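Local coordinates for protein membrane-bound protease PH1510 (Pyrococcus horikoshii, PDB 6M4B) that cleaves proteins as a membrane-bound serine protease, preferring sites near hydrophobic or aromatic residues, and degrades casein and a stomatin homolog in vitro, at residues A[7-19]-A[37-51]. The protein carries 1 engineered substitution. Numbering follows the deposited sequence.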
ATOM      1  N   LYS A   7      12.493  28.163  11.586  1.00 52.77           N
ATOM      2  CA  LYS A   7      11.773  27.690  12.775  1.00 61.38           C
ATOM      3  C   LYS A   7      11.246  26.239  12.679  1.00 50.58           C
ATOM      4  O   LYS A   7      11.118  25.647  11.608  1.00 52.29           O
ATOM      5  CB  LYS A   7      10.627  28.661  13.153  1.00 73.58           C
ATOM      6  CG  LYS A   7       9.577  28.990  12.059  1.00 87.95           C
ATOM      7  CD  LYS A   7       9.737  30.404  11.497  1.00 93.68           C
ATOM      8  CE  LYS A   7       9.269  30.473  10.029  1.00103.96           C
ATOM      9  NZ  LYS A   7       9.057  31.859   9.506  1.00 94.58           N
ATOM     10  N   ASN A   8      10.989  25.663  13.844  1.00 48.50           N
ATOM     11  CA  ASN A   8      10.676  24.275  13.998  1.00 41.76           C
ATOM     12  C   ASN A   8       9.188  24.354  14.228  1.00 40.66           C
ATOM     13  O   ASN A   8       8.725  24.724  15.304  1.00 45.96           O
ATOM     14  CB  ASN A   8      11.451  23.750  15.220  1.00 48.91           C
ATOM     15  CG  ASN A   8      11.606  22.217  15.241  1.00 52.21           C
ATOM     16  OD1 ASN A   8      11.323  21.539  14.278  1.00 59.21           O
ATOM     17  ND2 ASN A   8      12.035  21.680  16.371  1.00 52.63           N
ATOM     18  N   ILE A   9       8.425  24.048  13.190  1.00 43.11           N
ATOM     19  CA  ILE A   9       6.984  24.157  13.239  1.00 45.50           C
ATOM     20  C   ILE A   9       6.319  22.767  13.272  1.00 48.59           C
ATOM     21  O   ILE A   9       6.625  21.901  12.440  1.00 51.33           O
ATOM     22  CB  ILE A   9       6.482  24.942  12.013  1.00 49.00           C
ATOM     23  CG1 ILE A   9       6.941  26.400  12.141  1.00 58.46           C
ATOM     24  CG2 ILE A   9       4.969  24.889  11.916  1.00 45.85           C
ATOM     25  CD1 ILE A   9       6.905  27.196  10.853  1.00 62.70           C
ATOM     26  N   VAL A  10       5.368  22.598  14.183  1.00 41.71           N
ATOM     27  CA  VAL A  10       4.476  21.466  14.155  1.00 47.92           C
ATOM     28  C   VAL A  10       3.048  21.944  13.887  1.00 44.32           C
ATOM     29  O   VAL A  10       2.503  22.758  14.627  1.00 43.97           O
ATOM     30  CB  VAL A  10       4.538  20.643  15.457  1.00 46.12           C
ATOM     31  CG1 VAL A  10       3.515  19.505  15.440  1.00 45.22           C
ATOM     32  CG2 VAL A  10       5.934  20.039  15.595  1.00 50.92           C
ATOM     33  N   TYR A  11       2.450  21.408  12.832  1.00 39.55           N
ATOM     34  CA  TYR A  11       1.039  21.669  12.558  1.00 42.39           C
ATOM     35  C   TYR A  11       0.174  20.656  13.275  1.00 44.59           C
ATOM     36  O   TYR A  11       0.619  19.543  13.571  1.00 46.56           O
ATOM     37  CB  TYR A  11       0.770  21.676  11.074  1.00 43.69           C
ATOM     38  CG  TYR A  11       1.307  22.935  10.396  1.00 51.78           C
ATOM     39  CD1 TYR A  11       0.595  24.137  10.464  1.00 55.00           C
ATOM     40  CD2 TYR A  11       2.509  22.923   9.705  1.00 53.40           C
ATOM     41  CE1 TYR A  11       1.056  25.271   9.839  1.00 58.11           C
ATOM     42  CE2 TYR A  11       2.984  24.060   9.070  1.00 65.16           C
ATOM     43  CZ  TYR A  11       2.255  25.228   9.139  1.00 61.84           C
ATOM     44  OH  TYR A  11       2.725  26.353   8.525  1.00 66.91           O
ATOM     45  N   VAL A  12      -1.038  21.075  13.601  1.00 44.99           N
ATOM     46  CA  VAL A  12      -2.045  20.245  14.246  1.00 45.29           C
ATOM     47  C   VAL A  12      -3.335  20.434  13.434  1.00 51.37           C
ATOM     48  O   VAL A  12      -3.726  21.569  13.198  1.00 51.26           O
ATOM     49  CB  VAL A  12      -2.277  20.643  15.713  1.00 41.29           C
ATOM     50  CG1 VAL A  12      -3.350  19.808  16.361  1.00 47.28           C
ATOM     51  CG2 VAL A  12      -0.997  20.489  16.529  1.00 47.74           C
ATOM     52  N   ALA A  13      -3.972  19.343  13.006  1.00 43.42           N
ATOM     53  CA  ALA A  13      -5.292  19.419  12.423  1.00 42.20           C
ATOM     54  C   ALA A  13      -6.199  18.409  13.069  1.00 44.40           C
ATOM     55  O   ALA A  13      -5.754  17.525  13.798  1.00 49.44           O
ATOM     56  CB  ALA A  13      -5.222  19.208  10.938  1.00 42.22           C
ATOM     57  N   GLN A  14      -7.479  18.562  12.823  1.00 49.51           N
ATOM     58  CA  GLN A  14      -8.490  17.719  13.425  1.00 55.98           C
ATOM     59  C   GLN A  14      -9.218  17.046  12.285  1.00 56.88           C
ATOM     60  O   GLN A  14      -9.568  17.713  11.299  1.00 53.89           O
ATOM     61  CB  GLN A  14      -9.492  18.524  14.199  1.00 64.89           C
ATOM     62  CG  GLN A  14      -8.961  19.265  15.404  1.00 75.64           C
ATOM     63  CD  GLN A  14     -10.070  19.796  16.281  1.00 84.44           C
ATOM     64  OE1 GLN A  14     -10.510  19.127  17.216  1.00 95.63           O
ATOM     65  NE2 GLN A  14     -10.539  20.996  15.977  1.00 87.66           N
ATOM     66  N   ILE A  15      -9.423  15.738  12.412  1.00 49.40           N
ATOM     67  CA  ILE A  15     -10.282  14.990  11.502  1.00 50.87           C
ATOM     68  C   ILE A  15     -11.231  14.131  12.331  1.00 52.21           C
ATOM     69  O   ILE A  15     -10.802  13.303  13.166  1.00 53.35           O
ATOM     70  CB  ILE A  15      -9.453  14.218  10.448  1.00 57.47           C
ATOM     71  CG1 ILE A  15      -8.847  15.230   9.468  1.00 55.61           C
ATOM     72  CG2 ILE A  15     -10.320  13.234   9.656  1.00 54.63           C
ATOM     73  CD1 ILE A  15      -7.781  14.693   8.579  1.00 63.47           C
ATOM     74  N   LYS A  16     -12.523  14.412  12.151  1.00 48.08           N
ATOM     75  CA  LYS A  16     -13.598  13.742  12.851  1.00 58.25           C
ATOM     76  C   LYS A  16     -14.634  13.150  11.895  1.00 50.71           C
ATOM     77  O   LYS A  16     -14.822  13.659  10.789  1.00 57.43           O
ATOM     78  CB  LYS A  16     -14.302  14.730  13.771  1.00 69.28           C
ATOM     79  CG  LYS A  16     -13.370  15.467  14.714  1.00 76.76           C
ATOM     80  CD  LYS A  16     -14.116  16.058  15.902  1.00 85.68           C
ATOM     81  CE  LYS A  16     -13.207  16.933  16.760  1.00 90.32           C
ATOM     82  NZ  LYS A  16     -13.682  16.983  18.178  1.00 97.17           N
ATOM     83  N   GLY A  17     -15.343  12.119  12.349  1.00 51.02           N
ATOM     84  CA  GLY A  17     -16.453  11.534  11.581  1.00 45.93           C
ATOM     85  C   GLY A  17     -16.036  10.385  10.674  1.00 57.64           C
ATOM     86  O   GLY A  17     -14.916   9.861  10.763  1.00 54.16           O
ATOM     87  N   GLN A  18     -16.941   9.996   9.778  1.00 58.08           N
ATOM     88  CA  GLN A  18     -16.724   8.849   8.926  1.00 58.08           C
ATOM     89  C   GLN A  18     -15.620   9.109   7.943  1.00 52.54           C
ATOM     90  O   GLN A  18     -15.467  10.204   7.481  1.00 56.92           O
ATOM     91  CB  GLN A  18     -18.009   8.451   8.191  1.00 64.55           C
ATOM     92  CG  GLN A  18     -19.044   7.833   9.116  1.00 76.51           C
ATOM     93  CD  GLN A  18     -19.790   6.688   8.458  1.00 94.78           C
ATOM     94  OE1 GLN A  18     -21.002   6.773   8.234  1.00103.37           O
ATOM     95  NE2 GLN A  18     -19.068   5.611   8.126  1.00 91.53           N
ATOM     96  N   ILE A  19     -14.843   8.085   7.629  1.00 49.12           N
ATOM     97  CA  ILE A  19     -13.843   8.224   6.591  1.00 50.58           C
ATOM     98  C   ILE A  19     -14.547   8.102   5.233  1.00 49.88           C
ATOM     99  O   ILE A  19     -15.230   7.113   4.962  1.00 52.25           O
ATOM    100  CB  ILE A  19     -12.757   7.137   6.692  1.00 48.32           C
ATOM    101  CG1 ILE A  19     -12.095   7.118   8.085  1.00 53.51           C
ATOM    102  CG2 ILE A  19     -11.734   7.330   5.589  1.00 46.44           C
ATOM    103  CD1 ILE A  19     -11.506   8.452   8.541  1.00 56.39           C
ATOM    104  N   ASP A  37       5.402  24.076   3.938  1.00 64.51           N
ATOM    105  CA  ASP A  37       6.087  24.911   4.956  1.00 58.37           C
ATOM    106  C   ASP A  37       7.292  24.237   5.634  1.00 52.89           C
ATOM    107  O   ASP A  37       7.847  24.799   6.562  1.00 54.52           O
ATOM    108  CB  ASP A  37       5.104  25.453   6.006  1.00 58.53           C
ATOM    109  CG  ASP A  37       3.875  26.172   5.377  1.00 70.96           C
ATOM    110  OD1 ASP A  37       3.884  26.459   4.153  1.00 76.26           O
ATOM    111  OD2 ASP A  37       2.899  26.464   6.107  1.00 66.72           O
ATOM    112  N   ASN A  38       7.758  23.091   5.133  1.00 57.73           N
ATOM    113  CA  ASN A  38       8.873  22.334   5.765  1.00 60.36           C
ATOM    114  C   ASN A  38       8.678  22.112   7.266  1.00 52.63           C
ATOM    115  O   ASN A  38       9.651  22.203   8.057  1.00 47.25           O
ATOM    116  CB  ASN A  38      10.251  23.005   5.550  1.00 62.32           C
ATOM    117  CG  ASN A  38      10.595  23.181   4.094  1.00 78.38           C
ATOM    118  OD1 ASN A  38      10.685  24.304   3.591  1.00 82.28           O
ATOM    119  ND2 ASN A  38      10.755  22.070   3.390  1.00 88.28           N
ATOM    120  N   ALA A  39       7.452  21.791   7.651  1.00 46.57           N
ATOM    121  CA  ALA A  39       7.184  21.471   9.054  1.00 45.87           C
ATOM    122  C   ALA A  39       8.021  20.283   9.536  1.00 43.81           C
ATOM    123  O   ALA A  39       8.391  19.393   8.754  1.00 46.31           O
ATOM    124  CB  ALA A  39       5.717  21.196   9.273  1.00 46.68           C
ATOM    125  N   GLU A  40       8.301  20.296  10.830  1.00 40.56           N
ATOM    126  CA  GLU A  40       8.959  19.216  11.527  1.00 42.58           C
ATOM    127  C   GLU A  40       8.068  17.960  11.570  1.00 38.28           C
ATOM    128  O   GLU A  40       8.570  16.859  11.638  1.00 43.51           O
ATOM    129  CB  GLU A  40       9.291  19.688  12.951  1.00 42.61           C
ATOM    130  CG  GLU A  40       9.883  18.656  13.906  1.00 44.89           C
ATOM    131  CD  GLU A  40      11.213  18.140  13.465  1.00 48.30           C
ATOM    132  OE1 GLU A  40      11.650  17.083  13.970  1.00 51.88           O
ATOM    133  OE2 GLU A  40      11.816  18.767  12.574  1.00 47.66           O
ATOM    134  N   ALA A  41       6.758  18.169  11.619  1.00 40.93           N
ATOM    135  CA  ALA A  41       5.749  17.096  11.753  1.00 41.75           C
ATOM    136  C   ALA A  41       4.371  17.711  11.651  1.00 42.98           C
ATOM    137  O   ALA A  41       4.203  18.909  11.940  1.00 41.82           O
ATOM    138  CB  ALA A  41       5.870  16.336  13.085  1.00 36.12           C
ATOM    139  N   ILE A  42       3.390  16.887  11.279  1.00 38.29           N
ATOM    140  CA  ILE A  42       1.988  17.275  11.398  1.00 39.51           C
ATOM    141  C   ILE A  42       1.295  16.270  12.309  1.00 40.46           C
ATOM    142  O   ILE A  42       1.475  15.066  12.154  1.00 38.03           O
ATOM    143  CB  ILE A  42       1.294  17.403  10.031  1.00 40.93           C
ATOM    144  CG1 ILE A  42      -0.155  17.888  10.224  1.00 40.53           C
ATOM    145  CG2 ILE A  42       1.348  16.123   9.223  1.00 43.51           C
ATOM    146  CD1 ILE A  42      -0.865  18.124   8.919  1.00 43.66           C
ATOM    147  N   ILE A  43       0.554  16.773  13.284  1.00 41.62           N
ATOM    148  CA  ILE A  43      -0.233  15.968  14.198  1.00 40.28           C
ATOM    149  C   ILE A  43      -1.686  16.053  13.731  1.00 43.81           C
ATOM    150  O   ILE A  43      -2.216  17.127  13.484  1.00 43.38           O
ATOM    151  CB  ILE A  43      -0.166  16.460  15.639  1.00 37.93           C
ATOM    152  CG1 ILE A  43       1.279  16.321  16.173  1.00 38.84           C
ATOM    153  CG2 ILE A  43      -1.131  15.652  16.525  1.00 37.54           C
ATOM    154  CD1 ILE A  43       1.540  17.127  17.438  1.00 39.17           C
ATOM    155  N   ILE A  44      -2.305  14.895  13.572  1.00 42.32           N
ATOM    156  CA  ILE A  44      -3.678  14.819  13.176  1.00 38.88           C
ATOM    157  C   ILE A  44      -4.421  14.197  14.310  1.00 37.78           C
ATOM    158  O   ILE A  44      -4.193  13.046  14.639  1.00 42.03           O
ATOM    159  CB  ILE A  44      -3.821  14.082  11.855  1.00 45.47           C
ATOM    160  CG1 ILE A  44      -3.221  14.989  10.782  1.00 49.30           C
ATOM    161  CG2 ILE A  44      -5.285  13.754  11.595  1.00 48.04           C
ATOM    162  CD1 ILE A  44      -3.121  14.362   9.436  1.00 54.17           C
ATOM    163  N   GLU A  45      -5.297  15.008  14.912  1.00 39.37           N
ATOM    164  CA  GLU A  45      -6.160  14.593  16.010  1.00 46.65           C
ATOM    165  C   GLU A  45      -7.359  13.866  15.393  1.00 44.08           C
ATOM    166  O   GLU A  45      -8.152  14.472  14.678  1.00 43.82           O
ATOM    167  CB  GLU A  45      -6.621  15.793  16.827  1.00 45.54           C
ATOM    168  CG  GLU A  45      -5.508  16.381  17.691  1.00 50.38           C
ATOM    169  CD  GLU A  45      -5.885  17.709  18.360  1.00 52.92           C
ATOM    170  OE1 GLU A  45      -6.955  18.262  18.032  1.00 51.81           O
ATOM    171  OE2 GLU A  45      -5.102  18.211  19.198  1.00 59.60           O
ATOM    172  N   LEU A  46      -7.437  12.560  15.618  1.00 41.70           N
ATOM    173  CA  LEU A  46      -8.341  11.713  14.856  1.00 41.01           C
ATOM    174  C   LEU A  46      -9.400  11.115  15.763  1.00 41.13           C
ATOM    175  O   LEU A  46      -9.105  10.660  16.846  1.00 37.44           O
ATOM    176  CB  LEU A  46      -7.572  10.581  14.158  1.00 41.47           C
ATOM    177  CG  LEU A  46      -8.396   9.612  13.297  1.00 40.30           C
ATOM    178  CD1 LEU A  46      -8.885  10.295  12.031  1.00 40.12           C
ATOM    179  CD2 LEU A  46      -7.550   8.408  12.968  1.00 47.60           C
ATOM    180  N   ASP A  47     -10.652  11.199  15.320  1.00 49.69           N
ATOM    181  CA  ASP A  47     -11.791  10.587  16.010  1.00 51.34           C
ATOM    182  C   ASP A  47     -12.731  10.071  14.906  1.00 54.29           C
ATOM    183  O   ASP A  47     -13.365  10.851  14.176  1.00 49.82           O
ATOM    184  CB  ASP A  47     -12.498  11.613  16.907  1.00 56.32           C
ATOM    185  CG  ASP A  47     -13.588  10.993  17.787  1.00 55.39           C
ATOM    186  OD1 ASP A  47     -13.666   9.750  17.886  1.00 60.71           O
ATOM    187  OD2 ASP A  47     -14.331  11.755  18.452  1.00 58.75           O
ATOM    188  N   THR A  48     -12.774   8.761  14.745  1.00 47.28           N
ATOM    189  CA  THR A  48     -13.564   8.186  13.662  1.00 51.87           C
ATOM    190  C   THR A  48     -14.096   6.834  14.075  1.00 50.92           C
ATOM    191  O   THR A  48     -13.424   6.100  14.791  1.00 48.03           O
ATOM    192  CB  THR A  48     -12.751   8.070  12.365  1.00 57.85           C
ATOM    193  OG1 THR A  48     -13.587   7.576  11.313  1.00 56.23           O
ATOM    194  CG2 THR A  48     -11.534   7.134  12.511  1.00 51.83           C
ATOM    195  N   PRO A  49     -15.324   6.506  13.658  1.00 50.75           N
ATOM    196  CA  PRO A  49     -15.813   5.118  13.848  1.00 51.02           C
ATOM    197  C   PRO A  49     -15.432   4.198  12.666  1.00 48.55           C
ATOM    198  O   PRO A  49     -15.647   2.992  12.742  1.00 50.33           O
ATOM    199  CB  PRO A  49     -17.334   5.293  13.918  1.00 48.14           C
ATOM    200  CG  PRO A  49     -17.574   6.445  12.972  1.00 50.68           C
ATOM    201  CD  PRO A  49     -16.360   7.376  13.063  1.00 49.69           C
ATOM    202  N   GLY A  50     -14.889   4.769  11.595  1.00 44.03           N
ATOM    203  CA  GLY A  50     -14.543   4.021  10.417  1.00 46.89           C
ATOM    204  C   GLY A  50     -15.101   4.690   9.193  1.00 46.44           C
ATOM    205  O   GLY A  50     -15.463   5.872   9.232  1.00 48.76           O
ATOM    206  N   GLY A  51     -15.168   3.929   8.107  1.00 47.17           N
ATOM    207  CA  GLY A  51     -15.653   4.437   6.830  1.00 48.96           C
ATOM    208  C   GLY A  51     -15.298   3.537   5.668  1.00 45.80           C
ATOM    209  O   GLY A  51     -15.234   2.338   5.827  1.00 52.48           O
TER
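Thr48 OG1 is held twice: it donates to Gly17 O at 2.7 Å and accepts from Gly50 N at 3.1 Å, the second bond closing an ST turn over Thr48-Gly50. A chi1 of -177° turns OG1 opposite its own backbone N and carries the hydroxyl across to segment 17-19, where Ile19 CD1 packs on it. Replaced by alanine, this position would lose the hydroxyl, which would probably leave Gly17 O without this donor and Gly50 N without its acceptor, the ST turn less firmly held. Just beyond, Ile19 N bonds Gly50 O at 2.8 Å, approaching from above the carbonyl plane.

Behind these loops, strands 9-16 and 41-47 run parallel, laced by backbone bonds such as Ile43 N to Tyr11 O (2.8 Å), nearly straight at 176°. Ala13, Ile15 and Ile44 lie under helix 21-36, the crossover of this beta-alpha-beta unit; Ile15 CD1 meets Ile44 CG2 at 4.0 Å. On the other face Val10 CG1 touches Ile43 CD1 at 3.7 Å, and helix 175-182 packs on Val12, Ile43 and Glu45. At the far end Tyr11 OH lies suspiciously close to Asp37 OD2 (2.4 Å), its exact geometry doubtful, while Ala39 CB sits at the ring edge.

Gly50 and Gly51 belong to the substrate-binding site, and Gly50 lies close to Ala83, the engineered nucleophile position. The hydroxyl and backbone bonds therefore tie that substrate-binding loop to segment 17-19 in this N-terminal protease domain, of the ClpP/crotonase clan.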